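Mutual gliding-motility protein MglA (PDB 6HJO) acts as a small Ras-like GTPase switch that coordinates the two gliding motility systems of Myxococcus xanthus and sets the direction and speed of movement. Local coordinates at residues Ile11-Val16 with Phe70-His75. Numbering follows the deposited sequence.
Sequences INCKIV and FKTRFH
N12 OD1 accepts a hydrogen bond from H75 NE2 at 2.8 Å. The bond is nearly straight, 163° at the hydrogen. OD1 sits at the edge of the imidazole and close to its plane, while NE2 is tilted somewhat out of the plane of the amide. Amide and ring planes are turned 60° apart. The H75 ring comes back along its strand to N12 because CG lies beside its own backbone N (chi1 -63°). Against the same oxygen rests the aliphatic part of R73, with CD 3.4 Å from N12 OD1. The R73 guanidinium continues past it to E10 and D58, which form salt bridges with it. The other amide end, N12 ND2, donates a hydrogen bond to F3 O in strand 3-5.

The opposite face of the sheet carries I11, C13, T72 and F74. C13 SG makes an oblique sulfur-aromatic contact with F74, 3.9 Å from the ring centroid. I15 CD1 also approaches F74 CD1, 3.5 Å away and oblique to the ring. T72 CG2 lies over one face of that ring, toward its rim. Helix 176-191 packs on this side, through V187 on C13, L188 on T72 and A184 on F74. At the start of the pair, I11 CG1 packs on F70 CB at 3.7 Å.

The backbones run parallel. I11, C13 and I15 each donate N-H to the neighbouring strand, to K71, R73 and H75 O. R73 and H75 donate back to I11 and C13 O.

This is a parallel pair in the central sheet of the P-loop GTPase fold; the side chain of I15 is about 14 Å from the bound GDP. Its chemistry is divided by face: polar and charged links on one, apolar packing under a helix on the other. The bond to N12 is consistent with H75 carrying a proton on NE2.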
ATOM      1  N   ILE A  11     -14.298  15.680   5.843  1.00 41.69           N
ATOM      2  CA  ILE A  11     -13.258  16.419   5.139  1.00 41.49           C
ATOM      3  C   ILE A  11     -11.967  15.605   5.402  1.00 42.46           C
ATOM      4  O   ILE A  11     -11.576  15.437   6.561  1.00 40.97           O
ATOM      5  CB  ILE A  11     -13.122  17.888   5.639  1.00 45.65           C
ATOM      6  CG1 ILE A  11     -14.421  18.708   5.399  1.00 49.76           C
ATOM      7  CG2 ILE A  11     -11.893  18.564   4.999  1.00 45.48           C
ATOM      8  CD1 ILE A  11     -14.516  20.019   6.202  1.00 59.94           C
ATOM      9  N   ASN A  12     -11.327  15.087   4.348  1.00 37.54           N
ATOM     10  CA  ASN A  12     -10.088  14.312   4.515  1.00 34.88           C
ATOM     11  C   ASN A  12      -8.893  15.196   4.238  1.00 39.26           C
ATOM     12  O   ASN A  12      -8.770  15.770   3.157  1.00 38.88           O
ATOM     13  CB  ASN A  12     -10.071  13.083   3.602  1.00 32.41           C
ATOM     14  CG  ASN A  12     -11.126  12.082   3.975  1.00 41.76           C
ATOM     15  OD1 ASN A  12     -10.875  11.186   4.777  1.00 35.51           O
ATOM     16  ND2 ASN A  12     -12.329  12.225   3.422  1.00 34.78           N
ATOM     17  N   CYS A  13      -8.017  15.331   5.207  1.00 38.12           N
ATOM     18  CA  CYS A  13      -6.851  16.156   4.951  1.00 39.27           C
ATOM     19  C   CYS A  13      -5.548  15.396   5.164  1.00 36.44           C
ATOM     20  O   CYS A  13      -5.452  14.561   6.060  1.00 34.57           O
ATOM     21  CB  CYS A  13      -6.916  17.441   5.758  1.00 43.10           C
ATOM     22  SG  CYS A  13      -6.615  17.177   7.507  1.00 47.38           S
ATOM     23  N   LYS A  14      -4.567  15.669   4.298  1.00 29.61           N
ATOM     24  CA  LYS A  14      -3.295  14.981   4.241  1.00 26.82           C
ATOM     25  C   LYS A  14      -2.191  15.805   4.870  1.00 30.63           C
ATOM     26  O   LYS A  14      -1.942  16.940   4.459  1.00 31.03           O
ATOM     27  CB  LYS A  14      -2.962  14.618   2.784  1.00 29.45           C
ATOM     28  CG  LYS A  14      -1.787  13.672   2.610  1.00 38.17           C
ATOM     29  CD  LYS A  14      -1.526  13.452   1.132  1.00 41.89           C
ATOM     30  CE  LYS A  14      -0.455  12.421   0.920  1.00 40.70           C
ATOM     31  NZ  LYS A  14      -0.135  12.276  -0.513  1.00 44.06           N
ATOM     32  N   ILE A  15      -1.556  15.223   5.884  1.00 25.74           N
ATOM     33  CA  ILE A  15      -0.426  15.812   6.609  1.00 24.73           C
ATOM     34  C   ILE A  15       0.801  14.995   6.287  1.00 29.47           C
ATOM     35  O   ILE A  15       0.829  13.795   6.559  1.00 29.35           O
ATOM     36  CB  ILE A  15      -0.698  16.029   8.124  1.00 26.53           C
ATOM     37  CG1 ILE A  15      -1.864  17.065   8.296  1.00 29.12           C
ATOM     38  CG2 ILE A  15       0.593  16.567   8.833  1.00 23.75           C
ATOM     39  CD1 ILE A  15      -2.513  17.061   9.632  1.00 40.45           C
ATOM     40  N   VAL A  16       1.796  15.639   5.644  1.00 27.16           N
ATOM     41  CA  VAL A  16       3.021  14.964   5.226  1.00 25.07           C
ATOM     42  C   VAL A  16       4.176  15.268   6.191  1.00 28.06           C
ATOM     43  O   VAL A  16       4.475  16.435   6.440  1.00 28.16           O
ATOM     44  CB  VAL A  16       3.373  15.257   3.729  1.00 27.83           C
ATOM     45  CG1 VAL A  16       4.773  14.747   3.357  1.00 27.10           C
ATOM     46  CG2 VAL A  16       2.318  14.657   2.787  1.00 27.27           C
ATOM     47  N   PHE A  70     -19.414  18.993   8.711  1.00 61.20           N
ATOM     48  CA  PHE A  70     -18.454  17.960   8.313  1.00 57.42           C
ATOM     49  C   PHE A  70     -17.390  17.731   9.372  1.00 57.43           C
ATOM     50  O   PHE A  70     -16.841  18.692   9.914  1.00 57.31           O
ATOM     51  CB  PHE A  70     -17.774  18.329   6.979  1.00 58.66           C
ATOM     52  CG  PHE A  70     -18.585  18.117   5.722  1.00 61.89           C
ATOM     53  CD1 PHE A  70     -19.621  18.988   5.383  1.00 67.83           C
ATOM     54  CD2 PHE A  70     -18.281  17.083   4.849  1.00 62.54           C
ATOM     55  CE1 PHE A  70     -20.359  18.801   4.213  1.00 70.06           C
ATOM     56  CE2 PHE A  70     -19.035  16.886   3.689  1.00 66.94           C
ATOM     57  CZ  PHE A  70     -20.059  17.755   3.374  1.00 67.68           C
ATOM     58  N   LYS A  71     -17.071  16.453   9.633  1.00 51.51           N
ATOM     59  CA  LYS A  71     -16.007  16.062  10.569  1.00 48.36           C
ATOM     60  C   LYS A  71     -14.685  16.026   9.796  1.00 48.37           C
ATOM     61  O   LYS A  71     -14.690  15.717   8.609  1.00 46.76           O
ATOM     62  CB  LYS A  71     -16.304  14.687  11.193  1.00 49.93           C
ATOM     63  CG  LYS A  71     -17.501  14.696  12.140  1.00 63.76           C
ATOM     64  CD  LYS A  71     -17.754  13.323  12.760  1.00 77.41           C
ATOM     65  CE  LYS A  71     -19.098  13.225  13.453  1.00 93.73           C
ATOM     66  NZ  LYS A  71     -19.168  14.067  14.683  1.00106.17           N
ATOM     67  N   THR A  72     -13.557  16.364  10.444  1.00 43.37           N
ATOM     68  CA  THR A  72     -12.264  16.346   9.758  1.00 41.58           C
ATOM     69  C   THR A  72     -11.493  15.076  10.100  1.00 43.84           C
ATOM     70  O   THR A  72     -11.253  14.799  11.278  1.00 43.97           O
ATOM     71  CB  THR A  72     -11.457  17.650   9.992  1.00 49.48           C
ATOM     72  OG1 THR A  72     -12.259  18.779   9.626  1.00 50.83           O
ATOM     73  CG2 THR A  72     -10.127  17.686   9.197  1.00 49.38           C
ATOM     74  N   ARG A  73     -11.116  14.313   9.062  1.00 37.18           N
ATOM     75  CA  ARG A  73     -10.320  13.094   9.168  1.00 34.24           C
ATOM     76  C   ARG A  73      -8.895  13.427   8.731  1.00 35.11           C
ATOM     77  O   ARG A  73      -8.683  13.953   7.634  1.00 34.62           O
ATOM     78  CB  ARG A  73     -10.901  11.961   8.297  1.00 33.49           C
ATOM     79  CG  ARG A  73     -10.094  10.653   8.407  1.00 33.45           C
ATOM     80  CD  ARG A  73     -10.785   9.487   7.694  1.00 34.58           C
ATOM     81  NE  ARG A  73     -12.047   9.113   8.344  1.00 42.49           N
ATOM     82  CZ  ARG A  73     -12.142   8.301   9.395  1.00 51.07           C
ATOM     83  NH1 ARG A  73     -11.055   7.778   9.939  1.00 35.82           N
ATOM     84  NH2 ARG A  73     -13.328   8.016   9.912  1.00 38.48           N
ATOM     85  N   PHE A  74      -7.922  13.103   9.585  1.00 30.01           N
ATOM     86  CA  PHE A  74      -6.519  13.370   9.315  1.00 29.20           C
ATOM     87  C   PHE A  74      -5.811  12.131   8.782  1.00 32.69           C
ATOM     88  O   PHE A  74      -5.966  11.042   9.335  1.00 32.23           O
ATOM     89  CB  PHE A  74      -5.819  13.920  10.581  1.00 30.77           C
ATOM     90  CG  PHE A  74      -6.351  15.271  11.006  1.00 34.06           C
ATOM     91  CD1 PHE A  74      -5.839  16.443  10.461  1.00 37.66           C
ATOM     92  CD2 PHE A  74      -7.389  15.372  11.926  1.00 38.13           C
ATOM     93  CE1 PHE A  74      -6.362  17.698  10.819  1.00 39.50           C
ATOM     94  CE2 PHE A  74      -7.896  16.628  12.301  1.00 42.48           C
ATOM     95  CZ  PHE A  74      -7.371  17.782  11.748  1.00 40.30           C
ATOM     96  N   HIS A  75      -5.029  12.310   7.697  1.00 27.22           N
ATOM     97  CA  HIS A  75      -4.239  11.253   7.063  1.00 24.76           C
ATOM     98  C   HIS A  75      -2.775  11.668   7.204  1.00 27.17           C
ATOM     99  O   HIS A  75      -2.399  12.736   6.723  1.00 28.60           O
ATOM    100  CB  HIS A  75      -4.620  11.082   5.580  1.00 25.31           C
ATOM    101  CG  HIS A  75      -6.044  10.653   5.344  1.00 29.43           C
ATOM    102  ND1 HIS A  75      -6.342   9.402   4.830  1.00 31.20           N
ATOM    103  CD2 HIS A  75      -7.202  11.332   5.538  1.00 31.74           C
ATOM    104  CE1 HIS A  75      -7.663   9.360   4.731  1.00 31.32           C
ATOM    105  NE2 HIS A  75      -8.220  10.492   5.165  1.00 32.13           N
TER